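Local atomic coordinates of metal-dependent hydrolase (Lactobacillus plantarum, PDB entry 2F6K), a protein that probably decarboxylates aminocarboxymuconate semialdehyde, as a metal-dependent member of the amidohydrolase superfamily. Residues S50-H60 with P88-I99. Sequence-based numbering, arbitrary orientation.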
ATOM      1  N   SER A  50     -21.207  22.611 -30.583  1.00 31.61           N
ATOM      2  CA  SER A  50     -22.211  21.987 -31.435  1.00 30.79           C
ATOM      3  C   SER A  50     -22.288  20.489 -31.238  1.00 30.34           C
ATOM      4  O   SER A  50     -23.280  19.868 -31.599  1.00 30.01           O
ATOM      5  CB  SER A  50     -21.926  22.276 -32.913  1.00 29.87           C
ATOM      6  OG  SER A  50     -20.693  21.697 -33.316  1.00 25.46           O
ATOM      7  N   TYR A  51     -21.249  19.899 -30.659  1.00 29.48           N
ATOM      8  CA  TYR A  51     -21.260  18.455 -30.474  1.00 29.09           C
ATOM      9  C   TYR A  51     -20.405  18.009 -29.294  1.00 28.79           C
ATOM     10  O   TYR A  51     -19.264  18.461 -29.136  1.00 28.16           O
ATOM     11  CB  TYR A  51     -20.759  17.783 -31.758  1.00 30.19           C
ATOM     12  CG  TYR A  51     -21.064  16.307 -31.855  1.00 29.43           C
ATOM     13  CD1 TYR A  51     -22.368  15.863 -32.069  1.00 28.29           C
ATOM     14  CD2 TYR A  51     -20.047  15.354 -31.760  1.00 26.27           C
ATOM     15  CE1 TYR A  51     -22.657  14.513 -32.194  1.00 29.50           C
ATOM     16  CE2 TYR A  51     -20.323  13.992 -31.884  1.00 25.74           C
ATOM     17  CZ  TYR A  51     -21.632  13.581 -32.103  1.00 29.77           C
ATOM     18  OH  TYR A  51     -21.925  12.242 -32.238  1.00 29.62           O
ATOM     19  N   SER A  52     -20.956  17.113 -28.480  1.00 26.67           N
ATOM     20  CA  SER A  52     -20.251  16.584 -27.313  1.00 29.44           C
ATOM     21  C   SER A  52     -20.163  15.057 -27.357  1.00 30.33           C
ATOM     22  O   SER A  52     -21.168  14.380 -27.611  1.00 30.94           O
ATOM     23  CB  SER A  52     -20.977  16.977 -26.014  1.00 31.60           C
ATOM     24  OG  SER A  52     -21.017  18.377 -25.804  1.00 35.53           O
ATOM     25  N   ILE A  53     -18.975  14.509 -27.116  1.00 28.05           N
ATOM     26  CA  ILE A  53     -18.841  13.060 -27.085  1.00 27.99           C
ATOM     27  C   ILE A  53     -18.859  12.652 -25.618  1.00 28.47           C
ATOM     28  O   ILE A  53     -17.839  12.712 -24.942  1.00 30.65           O
ATOM     29  CB  ILE A  53     -17.531  12.561 -27.723  1.00 28.96           C
ATOM     30  CG1 ILE A  53     -17.529  12.855 -29.224  1.00 28.30           C
ATOM     31  CG2 ILE A  53     -17.398  11.046 -27.506  1.00 26.69           C
ATOM     32  CD1 ILE A  53     -17.382  14.306 -29.570  1.00 29.88           C
ATOM     33  N   LEU A  54     -20.022  12.235 -25.132  1.00 29.95           N
ATOM     34  CA  LEU A  54     -20.177  11.845 -23.739  1.00 32.06           C
ATOM     35  C   LEU A  54     -19.428  10.577 -23.329  1.00 34.29           C
ATOM     36  O   LEU A  54     -19.245   9.650 -24.125  1.00 34.08           O
ATOM     37  CB  LEU A  54     -21.663  11.685 -23.422  1.00 31.80           C
ATOM     38  CG  LEU A  54     -22.508  12.951 -23.578  1.00 32.25           C
ATOM     39  CD1 LEU A  54     -23.973  12.581 -23.544  1.00 32.16           C
ATOM     40  CD2 LEU A  54     -22.179  13.956 -22.468  1.00 32.90           C
ATOM     41  N   SER A  55     -18.989  10.551 -22.074  1.00 33.66           N
ATOM     42  CA  SER A  55     -18.284   9.402 -21.526  1.00 33.77           C
ATOM     43  C   SER A  55     -18.511   9.344 -20.023  1.00 34.43           C
ATOM     44  O   SER A  55     -18.777  10.364 -19.381  1.00 33.91           O
ATOM     45  CB  SER A  55     -16.782   9.498 -21.801  1.00 37.35           C
ATOM     46  OG  SER A  55     -16.181  10.472 -20.972  1.00 36.43           O
ATOM     47  N   LEU A  56     -18.409   8.145 -19.464  1.00 33.13           N
ATOM     48  CA  LEU A  56     -18.589   7.953 -18.032  1.00 31.77           C
ATOM     49  C   LEU A  56     -17.262   8.308 -17.364  1.00 32.04           C
ATOM     50  O   LEU A  56     -16.199   7.858 -17.799  1.00 30.78           O
ATOM     51  CB  LEU A  56     -18.963   6.496 -17.750  1.00 30.56           C
ATOM     52  CG  LEU A  56     -19.456   6.116 -16.354  1.00 32.55           C
ATOM     53  CD1 LEU A  56     -20.802   6.776 -16.084  1.00 33.07           C
ATOM     54  CD2 LEU A  56     -19.586   4.610 -16.261  1.00 30.76           C
ATOM     55  N   SER A  57     -17.327   9.131 -16.322  1.00 33.58           N
ATOM     56  CA  SER A  57     -16.129   9.558 -15.592  1.00 35.71           C
ATOM     57  C   SER A  57     -15.724   8.525 -14.538  1.00 36.45           C
ATOM     58  O   SER A  57     -16.303   7.442 -14.461  1.00 38.59           O
ATOM     59  CB  SER A  57     -16.397  10.907 -14.911  1.00 37.95           C
ATOM     60  OG  SER A  57     -15.254  11.380 -14.215  1.00 39.60           O
ATOM     61  N   SER A  58     -14.724   8.854 -13.728  1.00 35.53           N
ATOM     62  CA  SER A  58     -14.296   7.940 -12.682  1.00 33.95           C
ATOM     63  C   SER A  58     -15.027   8.371 -11.421  1.00 31.83           C
ATOM     64  O   SER A  58     -15.514   9.495 -11.345  1.00 28.34           O
ATOM     65  CB  SER A  58     -12.782   8.026 -12.467  1.00 37.15           C
ATOM     66  OG  SER A  58     -12.402   9.271 -11.915  1.00 40.70           O
ATOM     67  N   PRO A  59     -15.097   7.493 -10.407  1.00 31.89           N
ATOM     68  CA  PRO A  59     -14.533   6.136 -10.336  1.00 31.11           C
ATOM     69  C   PRO A  59     -15.162   5.164 -11.325  1.00 30.32           C
ATOM     70  O   PRO A  59     -16.344   5.269 -11.635  1.00 28.27           O
ATOM     71  CB  PRO A  59     -14.817   5.708  -8.891  1.00 30.29           C
ATOM     72  CG  PRO A  59     -15.053   7.005  -8.160  1.00 35.92           C
ATOM     73  CD  PRO A  59     -15.814   7.818  -9.164  1.00 30.19           C
ATOM     74  N   HIS A  60     -14.362   4.217 -11.808  1.00 30.18           N
ATOM     75  CA  HIS A  60     -14.835   3.198 -12.739  1.00 31.68           C
ATOM     76  C   HIS A  60     -15.828   2.345 -11.949  1.00 34.34           C
ATOM     77  O   HIS A  60     -15.776   2.324 -10.719  1.00 35.39           O
ATOM     78  CB  HIS A  60     -13.664   2.334 -13.220  1.00 29.95           C
ATOM     79  CG  HIS A  60     -14.045   1.328 -14.259  1.00 34.19           C
ATOM     80  ND1 HIS A  60     -13.797  -0.022 -14.115  1.00 34.96           N
ATOM     81  CD2 HIS A  60     -14.679   1.470 -15.448  1.00 32.40           C
ATOM     82  CE1 HIS A  60     -14.266  -0.667 -15.170  1.00 33.42           C
ATOM     83  NE2 HIS A  60     -14.807   0.215 -15.993  1.00 32.60           N
ATOM     84  N   PRO A  88     -29.153  13.215 -31.991  1.00 39.56           N
ATOM     85  CA  PRO A  88     -28.161  12.828 -33.002  1.00 39.97           C
ATOM     86  C   PRO A  88     -27.174  13.933 -33.368  1.00 38.86           C
ATOM     87  O   PRO A  88     -26.002  13.669 -33.628  1.00 39.14           O
ATOM     88  CB  PRO A  88     -29.025  12.427 -34.203  1.00 41.15           C
ATOM     89  CG  PRO A  88     -30.322  11.989 -33.574  1.00 42.48           C
ATOM     90  CD  PRO A  88     -30.522  13.034 -32.507  1.00 40.83           C
ATOM     91  N   ASP A  89     -27.646  15.172 -33.386  1.00 36.80           N
ATOM     92  CA  ASP A  89     -26.783  16.277 -33.753  1.00 37.84           C
ATOM     93  C   ASP A  89     -26.022  16.959 -32.622  1.00 36.67           C
ATOM     94  O   ASP A  89     -25.093  17.713 -32.892  1.00 34.90           O
ATOM     95  CB  ASP A  89     -27.585  17.311 -34.536  1.00 43.24           C
ATOM     96  CG  ASP A  89     -28.180  16.734 -35.817  1.00 50.60           C
ATOM     97  OD1 ASP A  89     -27.405  16.191 -36.643  1.00 49.25           O
ATOM     98  OD2 ASP A  89     -29.418  16.825 -35.993  1.00 52.17           O
ATOM     99  N   GLN A  90     -26.400  16.706 -31.370  1.00 35.40           N
ATOM    100  CA  GLN A  90     -25.710  17.320 -30.236  1.00 34.57           C
ATOM    101  C   GLN A  90     -24.890  16.337 -29.415  1.00 35.60           C
ATOM    102  O   GLN A  90     -23.807  16.680 -28.941  1.00 35.13           O
ATOM    103  CB  GLN A  90     -26.693  18.002 -29.279  1.00 34.37           C
ATOM    104  CG  GLN A  90     -27.257  19.316 -29.745  1.00 34.97           C
ATOM    105  CD  GLN A  90     -28.317  19.144 -30.788  1.00 34.66           C
ATOM    106  OE1 GLN A  90     -29.336  18.495 -30.553  1.00 37.78           O
ATOM    107  NE2 GLN A  90     -28.090  19.724 -31.957  1.00 38.18           N
ATOM    108  N   LEU A  91     -25.396  15.117 -29.251  1.00 35.19           N
ATOM    109  CA  LEU A  91     -24.711  14.139 -28.421  1.00 32.87           C
ATOM    110  C   LEU A  91     -24.313  12.795 -29.012  1.00 33.93           C
ATOM    111  O   LEU A  91     -25.086  12.141 -29.710  1.00 36.02           O
ATOM    112  CB  LEU A  91     -25.559  13.866 -27.185  1.00 33.35           C
ATOM    113  CG  LEU A  91     -26.069  15.076 -26.412  1.00 31.74           C
ATOM    114  CD1 LEU A  91     -26.966  14.608 -25.282  1.00 31.53           C
ATOM    115  CD2 LEU A  91     -24.893  15.865 -25.877  1.00 28.52           C
ATOM    116  N   GLY A  92     -23.094  12.388 -28.682  1.00 33.27           N
ATOM    117  CA  GLY A  92     -22.562  11.104 -29.094  1.00 33.63           C
ATOM    118  C   GLY A  92     -22.014  10.491 -27.812  1.00 34.01           C
ATOM    119  O   GLY A  92     -22.117  11.095 -26.737  1.00 32.37           O
ATOM    120  N   TYR A  93     -21.431   9.301 -27.887  1.00 35.66           N
ATOM    121  CA  TYR A  93     -20.896   8.709 -26.676  1.00 33.52           C
ATOM    122  C   TYR A  93     -19.833   7.660 -26.901  1.00 34.46           C
ATOM    123  O   TYR A  93     -19.755   7.039 -27.968  1.00 34.20           O
ATOM    124  CB  TYR A  93     -22.015   8.082 -25.843  1.00 32.46           C
ATOM    125  CG  TYR A  93     -22.441   6.702 -26.304  1.00 34.09           C
ATOM    126  CD1 TYR A  93     -23.136   6.520 -27.506  1.00 35.45           C
ATOM    127  CD2 TYR A  93     -22.169   5.576 -25.525  1.00 35.67           C
ATOM    128  CE1 TYR A  93     -23.557   5.246 -27.917  1.00 30.59           C
ATOM    129  CE2 TYR A  93     -22.582   4.304 -25.924  1.00 33.14           C
ATOM    130  CZ  TYR A  93     -23.276   4.146 -27.117  1.00 33.26           C
ATOM    131  OH  TYR A  93     -23.703   2.889 -27.492  1.00 30.77           O
ATOM    132  N   LEU A  94     -19.018   7.485 -25.864  1.00 33.25           N
ATOM    133  CA  LEU A  94     -17.965   6.487 -25.826  1.00 31.08           C
ATOM    134  C   LEU A  94     -18.462   5.437 -24.829  1.00 32.58           C
ATOM    135  O   LEU A  94     -18.908   5.769 -23.729  1.00 33.98           O
ATOM    136  CB  LEU A  94     -16.661   7.104 -25.322  1.00 27.63           C
ATOM    137  CG  LEU A  94     -15.984   8.112 -26.245  1.00 29.20           C
ATOM    138  CD1 LEU A  94     -14.758   8.680 -25.541  1.00 25.98           C
ATOM    139  CD2 LEU A  94     -15.602   7.434 -27.560  1.00 19.44           C
ATOM    140  N   ALA A  95     -18.391   4.171 -25.210  1.00 29.62           N
ATOM    141  CA  ALA A  95     -18.858   3.111 -24.335  1.00 28.77           C
ATOM    142  C   ALA A  95     -17.863   2.756 -23.230  1.00 29.58           C
ATOM    143  O   ALA A  95     -16.644   2.837 -23.424  1.00 31.52           O
ATOM    144  CB  ALA A  95     -19.172   1.878 -25.153  1.00 24.21           C
ATOM    145  N   SER A  96     -18.385   2.365 -22.070  1.00 27.69           N
ATOM    146  CA  SER A  96     -17.538   1.946 -20.959  1.00 29.92           C
ATOM    147  C   SER A  96     -17.364   0.434 -21.107  1.00 30.97           C
ATOM    148  O   SER A  96     -18.149  -0.213 -21.802  1.00 29.96           O
ATOM    149  CB  SER A  96     -18.193   2.272 -19.613  1.00 28.43           C
ATOM    150  OG  SER A  96     -18.199   3.667 -19.376  1.00 27.76           O
ATOM    151  N   LEU A  97     -16.344  -0.126 -20.464  1.00 30.75           N
ATOM    152  CA  LEU A  97     -16.085  -1.555 -20.561  1.00 29.45           C
ATOM    153  C   LEU A  97     -16.070  -2.214 -19.186  1.00 31.17           C
ATOM    154  O   LEU A  97     -15.550  -1.651 -18.220  1.00 29.68           O
ATOM    155  CB  LEU A  97     -14.747  -1.799 -21.261  1.00 26.70           C
ATOM    156  CG  LEU A  97     -14.561  -1.192 -22.652  1.00 24.63           C
ATOM    157  CD1 LEU A  97     -13.186  -1.568 -23.184  1.00 23.32           C
ATOM    158  CD2 LEU A  97     -15.637  -1.692 -23.590  1.00 23.25           C
ATOM    159  N   PRO A  98     -16.633  -3.427 -19.087  1.00 30.95           N
ATOM    160  CA  PRO A  98     -16.689  -4.169 -17.826  1.00 29.84           C
ATOM    161  C   PRO A  98     -15.329  -4.704 -17.380  1.00 28.97           C
ATOM    162  O   PRO A  98     -15.200  -5.863 -16.983  1.00 30.31           O
ATOM    163  CB  PRO A  98     -17.693  -5.276 -18.131  1.00 26.83           C
ATOM    164  CG  PRO A  98     -17.395  -5.583 -19.558  1.00 27.23           C
ATOM    165  CD  PRO A  98     -17.258  -4.198 -20.174  1.00 31.56           C
ATOM    166  N   ILE A  99     -14.308  -3.859 -17.468  1.00 30.08           N
ATOM    167  CA  ILE A  99     -12.973  -4.236 -17.027  1.00 30.88           C
ATOM    168  C   ILE A  99     -13.100  -4.466 -15.521  1.00 32.96           C
ATOM    169  O   ILE A  99     -13.897  -3.790 -14.864  1.00 33.86           O
ATOM    170  CB  ILE A  99     -11.977  -3.103 -17.318  1.00 29.91           C
ATOM    171  CG1 ILE A  99     -11.709  -3.050 -18.832  1.00 29.75           C
ATOM    172  CG2 ILE A  99     -10.698  -3.289 -16.508  1.00 26.22           C
ATOM    173  CD1 ILE A  99     -10.802  -1.911 -19.272  1.00 30.52           C
TER
HETATM  174  O   HOH W   1     -24.889  11.486 -32.270  1.00 42.75           O
HETATM  175  O   HOH W   2     -19.093   5.514 -21.107  1.00 27.52           O
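Neighbouring parallel strands of a TIM-type barrel meet here, 50-55 beside 91-95, the two strands of a right-handed beta-alpha-beta unit whose connection is helix 66-86. Their backbones form a ladder: Ser52 N donates to Gln90 O (2.9 Å), Gly92 N to Ser52 O, Leu54 N to Gly92 O, and Leu94 N to Leu54 O (2.8 Å). At Gly92 O the donor stands 47° out of the carbonyl plane, unlike the other rungs.

In Tyr51 a chi1 of -164° swings CG away from the backbone N and carries the ring over to 88-92, where its CD1 and CE1 edge faces Asp89 O and Pro88 O and OH comes 3.4 Å from Gly92 CA. Glycine suits that place because a CB would collide with the hydroxyl. The OH also donates to a water lying in the ring plane, which in turn donates to Pro88 O and Leu91 O. With only a methyl group at Tyr51, as in an alanine, the water would probably lose its hydroxyl donor and a gap would open beside Gly92.

Ile53 CG2 packs on Leu94 CG (3.5 Å); on the other face Leu54 CD1 meets Leu91 CD1 (4.0 Å), leucines suiting the side where Leu83 of helix 66-86 and Met44 of helix 37-46 meet them. Beyond the strands, a second water links Leu56 N, Leu94 O and Ser96 OG. His60 NE2 then donates to Leu97 O (3.0 Å), almost in the imidazole plane, while its ND1 is hydrogen-bonded to Ser127 OG.

Strands 3-9 and 120-124 flank the pair; Ser55 O is hydrogen-bonded to ND1 of the manganese ligand His9, so strand 50-55 ends beside the metal site.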